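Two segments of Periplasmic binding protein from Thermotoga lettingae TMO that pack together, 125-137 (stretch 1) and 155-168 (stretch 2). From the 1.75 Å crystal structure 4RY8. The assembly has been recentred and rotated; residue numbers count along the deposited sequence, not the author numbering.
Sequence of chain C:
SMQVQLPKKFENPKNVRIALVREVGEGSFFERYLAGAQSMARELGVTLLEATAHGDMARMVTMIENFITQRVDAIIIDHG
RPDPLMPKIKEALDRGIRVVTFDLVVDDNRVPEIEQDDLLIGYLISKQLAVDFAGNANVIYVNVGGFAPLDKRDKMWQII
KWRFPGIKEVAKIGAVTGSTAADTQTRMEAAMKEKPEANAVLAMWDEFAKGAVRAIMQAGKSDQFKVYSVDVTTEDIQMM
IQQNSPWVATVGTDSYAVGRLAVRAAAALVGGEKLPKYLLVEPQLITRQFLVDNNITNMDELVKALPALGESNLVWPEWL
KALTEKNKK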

# COMPACT_ATOMS: atom_id res chain seq x y z
N ILE C 125 6.76 -3.88 -3.20
CA ILE C 125 8.05 -4.38 -3.67
C ILE C 125 9.07 -3.27 -3.62
O ILE C 125 10.23 -3.54 -3.26
CB ILE C 125 8.01 -5.10 -5.05
CG1 ILE C 125 9.31 -5.84 -5.30
CG2 ILE C 125 7.74 -4.06 -6.19
CD1 ILE C 125 9.61 -7.07 -4.45
N SER C 126 8.70 -2.04 -4.03
CA SER C 126 9.67 -0.94 -4.00
C SER C 126 10.17 -0.59 -2.57
O SER C 126 11.37 -0.39 -2.37
CB SER C 126 9.17 0.35 -4.79
OG SER C 126 8.60 0.01 -6.03
N LYS C 127 9.26 -0.54 -1.60
CA LYS C 127 9.61 -0.37 -0.17
C LYS C 127 10.48 -1.51 0.36
O LYS C 127 11.36 -1.25 1.16
CB LYS C 127 8.38 -0.31 0.73
CG LYS C 127 8.74 -0.63 2.20
CD LYS C 127 7.58 -0.57 3.15
CE LYS C 127 6.84 -1.86 3.24
NZ LYS C 127 5.53 -1.66 3.91
N GLN C 128 10.25 -2.74 -0.10
CA GLN C 128 11.04 -3.90 0.39
C GLN C 128 12.51 -3.70 -0.03
O GLN C 128 13.42 -3.89 0.74
CB GLN C 128 10.49 -5.17 -0.22
CG GLN C 128 11.16 -6.44 0.26
CD GLN C 128 10.68 -6.79 1.61
OE1 GLN C 128 9.95 -6.01 2.23
NE2 GLN C 128 11.05 -7.97 2.08
N LEU C 129 12.72 -3.23 -1.27
CA LEU C 129 14.04 -2.94 -1.72
C LEU C 129 14.64 -1.81 -0.83
O LEU C 129 15.79 -1.90 -0.40
CB LEU C 129 14.02 -2.53 -3.22
CG LEU C 129 15.37 -2.25 -3.90
CD1 LEU C 129 15.21 -2.24 -5.41
CD2 LEU C 129 15.97 -0.93 -3.47
N ALA C 130 13.89 -0.74 -0.60
CA ALA C 130 14.37 0.44 0.12
C ALA C 130 14.82 0.12 1.50
O ALA C 130 15.91 0.44 1.89
CB ALA C 130 13.27 1.49 0.16
N VAL C 131 13.95 -0.54 2.24
CA VAL C 131 14.26 -1.02 3.56
C VAL C 131 15.45 -2.04 3.62
O VAL C 131 16.29 -1.97 4.53
CB VAL C 131 12.96 -1.60 4.20
CG1 VAL C 131 13.26 -2.34 5.50
CG2 VAL C 131 11.98 -0.48 4.42
N ASP C 132 15.50 -3.02 2.72
CA ASP C 132 16.62 -3.93 2.70
C ASP C 132 17.93 -3.25 2.52
O ASP C 132 18.94 -3.72 3.02
CB ASP C 132 16.45 -4.96 1.58
CG ASP C 132 15.56 -6.12 1.98
OD1 ASP C 132 14.96 -6.07 3.08
OD2 ASP C 132 15.46 -7.07 1.16
N PHE C 133 17.96 -2.16 1.77
CA PHE C 133 19.16 -1.39 1.58
C PHE C 133 19.31 -0.19 2.54
O PHE C 133 20.18 0.66 2.33
CB PHE C 133 19.20 -0.92 0.10
CG PHE C 133 19.67 -1.98 -0.84
CD1 PHE C 133 18.78 -2.91 -1.35
CD2 PHE C 133 21.02 -2.06 -1.21
CE1 PHE C 133 19.22 -3.89 -2.22
CE2 PHE C 133 21.46 -3.02 -2.07
CZ PHE C 133 20.56 -3.95 -2.58
N ALA C 134 18.49 -0.12 3.61
CA ALA C 134 18.50 1.06 4.51
C ALA C 134 18.49 2.37 3.73
O ALA C 134 19.17 3.30 4.11
CB ALA C 134 19.67 1.06 5.47
N GLY C 135 17.72 2.43 2.65
CA GLY C 135 17.52 3.65 1.84
C GLY C 135 18.67 4.13 0.98
O GLY C 135 18.57 5.25 0.42
N ASN C 136 19.74 3.34 0.86
CA ASN C 136 20.82 3.59 -0.11
C ASN C 136 21.07 2.41 -1.08
O ASN C 136 21.50 1.31 -0.66
CB ASN C 136 22.13 3.90 0.63
CG ASN C 136 22.06 5.18 1.42
OD1 ASN C 136 21.96 6.28 0.86
ND2 ASN C 136 22.07 5.06 2.72
N ALA C 137 20.83 2.64 -2.36
CA ALA C 137 21.01 1.64 -3.40
C ALA C 137 21.12 2.30 -4.77
O ALA C 137 20.47 3.31 -5.00
CB ALA C 137 19.83 0.69 -3.47
N LYS C 155 4.28 4.31 -10.79
CA LYS C 155 3.98 5.46 -9.93
C LYS C 155 4.48 5.29 -8.53
O LYS C 155 4.91 6.22 -7.85
CB LYS C 155 2.48 5.74 -9.93
CG LYS C 155 1.90 6.26 -11.24
CD LYS C 155 2.42 7.65 -11.56
CE LYS C 155 1.56 8.36 -12.58
NZ LYS C 155 2.10 9.71 -12.91
N MET C 156 4.38 4.04 -8.04
CA MET C 156 4.79 3.75 -6.70
C MET C 156 6.29 3.71 -6.59
O MET C 156 6.82 4.16 -5.57
CB MET C 156 4.11 2.46 -6.23
CG MET C 156 2.62 2.62 -5.91
SD MET C 156 2.11 4.00 -4.84
CE MET C 156 0.69 3.28 -4.04
N TRP C 157 7.00 3.30 -7.66
CA TRP C 157 8.45 3.44 -7.70
C TRP C 157 8.89 4.89 -7.58
O TRP C 157 9.81 5.22 -6.83
CB TRP C 157 9.02 2.76 -8.94
CG TRP C 157 10.48 3.03 -9.32
CD1 TRP C 157 10.94 3.53 -10.53
CD2 TRP C 157 11.65 2.76 -8.54
NE1 TRP C 157 12.33 3.57 -10.54
CE2 TRP C 157 12.78 3.12 -9.31
CE3 TRP C 157 11.86 2.26 -7.24
CZ2 TRP C 157 14.08 3.00 -8.83
CZ3 TRP C 157 13.18 2.14 -6.77
CH2 TRP C 157 14.26 2.48 -7.55
N GLN C 158 8.25 5.77 -8.33
CA GLN C 158 8.58 7.18 -8.23
C GLN C 158 8.42 7.71 -6.78
O GLN C 158 9.22 8.53 -6.34
CB GLN C 158 7.71 7.97 -9.20
CG GLN C 158 7.67 7.43 -10.61
CD GLN C 158 9.07 7.27 -11.26
OE1 GLN C 158 9.99 7.99 -10.93
NE2 GLN C 158 9.22 6.29 -12.13
N ILE C 159 7.42 7.20 -6.02
CA ILE C 159 7.17 7.69 -4.67
C ILE C 159 8.22 7.16 -3.71
O ILE C 159 8.66 7.88 -2.81
CB ILE C 159 5.71 7.35 -4.22
CG1 ILE C 159 4.81 8.58 -4.33
CG2 ILE C 159 5.63 6.95 -2.78
CD1 ILE C 159 4.72 9.19 -5.70
N ILE C 160 8.62 5.91 -3.89
CA ILE C 160 9.75 5.38 -3.13
C ILE C 160 11.00 6.20 -3.38
O ILE C 160 11.75 6.47 -2.45
CB ILE C 160 10.05 3.91 -3.42
CG1 ILE C 160 9.35 3.04 -2.38
CG2 ILE C 160 11.55 3.62 -3.34
CD1 ILE C 160 7.88 3.31 -2.30
N LYS C 161 11.23 6.60 -4.63
CA LYS C 161 12.43 7.45 -4.85
C LYS C 161 12.36 8.80 -4.13
O LYS C 161 13.39 9.35 -3.67
CB LYS C 161 12.72 7.64 -6.33
CG LYS C 161 13.18 6.35 -7.01
CD LYS C 161 13.54 6.67 -8.45
CE LYS C 161 12.30 6.77 -9.31
NZ LYS C 161 12.62 7.20 -10.70
N TRP C 162 11.15 9.32 -4.01
CA TRP C 162 10.90 10.56 -3.29
C TRP C 162 11.12 10.41 -1.76
O TRP C 162 11.77 11.23 -1.13
CB TRP C 162 9.48 11.07 -3.61
CG TRP C 162 9.10 12.14 -2.72
CD1 TRP C 162 9.39 13.47 -2.85
CD2 TRP C 162 8.33 12.00 -1.54
NE1 TRP C 162 8.87 14.16 -1.79
CE2 TRP C 162 8.20 13.28 -0.97
CE3 TRP C 162 7.73 10.90 -0.90
CZ2 TRP C 162 7.51 13.50 0.21
CZ3 TRP C 162 7.04 11.12 0.26
CH2 TRP C 162 6.93 12.41 0.82
N ARG C 163 10.57 9.35 -1.16
CA ARG C 163 10.65 9.17 0.30
C ARG C 163 12.03 8.79 0.73
O ARG C 163 12.50 9.22 1.77
CB ARG C 163 9.62 8.12 0.72
CG ARG C 163 9.86 7.41 2.06
CD ARG C 163 9.59 8.31 3.24
NE ARG C 163 9.87 7.69 4.56
CZ ARG C 163 11.04 7.70 5.19
NH1 ARG C 163 12.11 8.26 4.64
NH2 ARG C 163 11.14 7.16 6.40
N PHE C 164 12.68 7.96 -0.09
CA PHE C 164 14.04 7.48 0.13
C PHE C 164 15.03 8.00 -0.93
O PHE C 164 15.32 7.28 -1.90
CB PHE C 164 14.08 5.96 0.12
CG PHE C 164 13.07 5.29 1.03
CD1 PHE C 164 13.37 5.07 2.37
CD2 PHE C 164 11.86 4.84 0.55
CE1 PHE C 164 12.47 4.42 3.21
CE2 PHE C 164 10.94 4.20 1.38
CZ PHE C 164 11.25 3.97 2.71
N PRO C 165 15.59 9.20 -0.74
CA PRO C 165 16.35 9.78 -1.85
C PRO C 165 17.75 9.20 -2.06
O PRO C 165 18.40 9.55 -3.06
CB PRO C 165 16.40 11.28 -1.51
CG PRO C 165 16.21 11.33 -0.04
CD PRO C 165 15.37 10.15 0.36
N GLY C 166 18.20 8.32 -1.18
CA GLY C 166 19.34 7.51 -1.46
C GLY C 166 19.09 6.30 -2.35
O GLY C 166 20.03 5.66 -2.76
N ILE C 167 17.83 5.98 -2.65
CA ILE C 167 17.48 4.89 -3.55
C ILE C 167 17.47 5.50 -4.93
O ILE C 167 16.56 6.29 -5.26
CB ILE C 167 16.12 4.29 -3.19
CG1 ILE C 167 16.17 3.74 -1.77
CG2 ILE C 167 15.76 3.14 -4.13
CD1 ILE C 167 17.02 2.50 -1.61
N LYS C 168 18.50 5.20 -5.72
CA LYS C 168 18.73 5.95 -6.97
C LYS C 168 18.41 5.07 -8.17
O LYS C 168 18.79 3.91 -8.19
CB LYS C 168 20.18 6.41 -7.12
CG LYS C 168 20.75 7.25 -6.00
CD LYS C 168 20.26 8.68 -6.07
CE LYS C 168 20.79 9.49 -4.90
NZ LYS C 168 22.24 9.77 -4.99

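Two backbone hydrogen bonds give the strongest polar link between the stretches. Ala 137 N donates to Gly 166 O at 3.1 Å, and Lys 168 N donates to Ala 137 O at 2.8 Å. Both are nearly straight, with angles at the hydrogen of 166° and 171°. Ala 137 thus uses its N and its O to grip the residues before and after Ile 167, the pattern of a parallel bridge. A CA-H...O contact supports the bridge: Asn 136 CA is 3.5 Å from Gly 166 O.

Tight turns lead into this pairing. Phe 133 to Asn 136 form a type I' turn, closed by Asn 136 N to Phe 133 O at 3.1 Å. Gly 135 has a positive phi of 72°, which favours glycine. Phe 164 to Ile 167 form a type I turn, in which Ile 167 N bonds to Phe 164 O at 2.9 Å. Gly 166 sits where the backbones come very close. A CB placed there would lie 2.3 Å from Gly 135 O and 2.4 Å from Asn 136 OD1, a clash with both.

The packing centres on Ile 167, which is buried. Both its chi angles are m, and the end of its side chain comes nearer to stretch 1. Its CD1 meets Ala 137 CB at 3.8 Å, Ala 130 CA at 3.8 Å and Leu 129 CD2 at 4.0 Å. The branched apolar chain fills the space between the bridge and the helix of stretch 1.

Ala 130 points toward stretch 2. Its CB lies over one face of the Phe 164 ring, 3.8 Å from the ring centroid and 15° off the normal, a CH-pi contact. The Ala 130 methyl is the atom that meets the ring; the helix backbone lies behind it. Phe 164, just past the end of its own helix, also points toward stretch 1.

Farther back, the two helices run in roughly the same direction, at 27°, with axes 9.3 Å apart at closest approach. Ile 160 fills part of the gap: its CG1 is 3.6 Å from Ser 126 CB and 3.7 Å from Lys 127 N. Ser 126 is buried and points toward stretch 2. Its OG lies 3.8 Å from Trp 157 CA and is hydrogen-bonded elsewhere in the structure, so the small polar group is satisfied. Ser 126 CB sits at the edge of the Trp 157 ring. In all, the contact buries 584 Å², counting both sides.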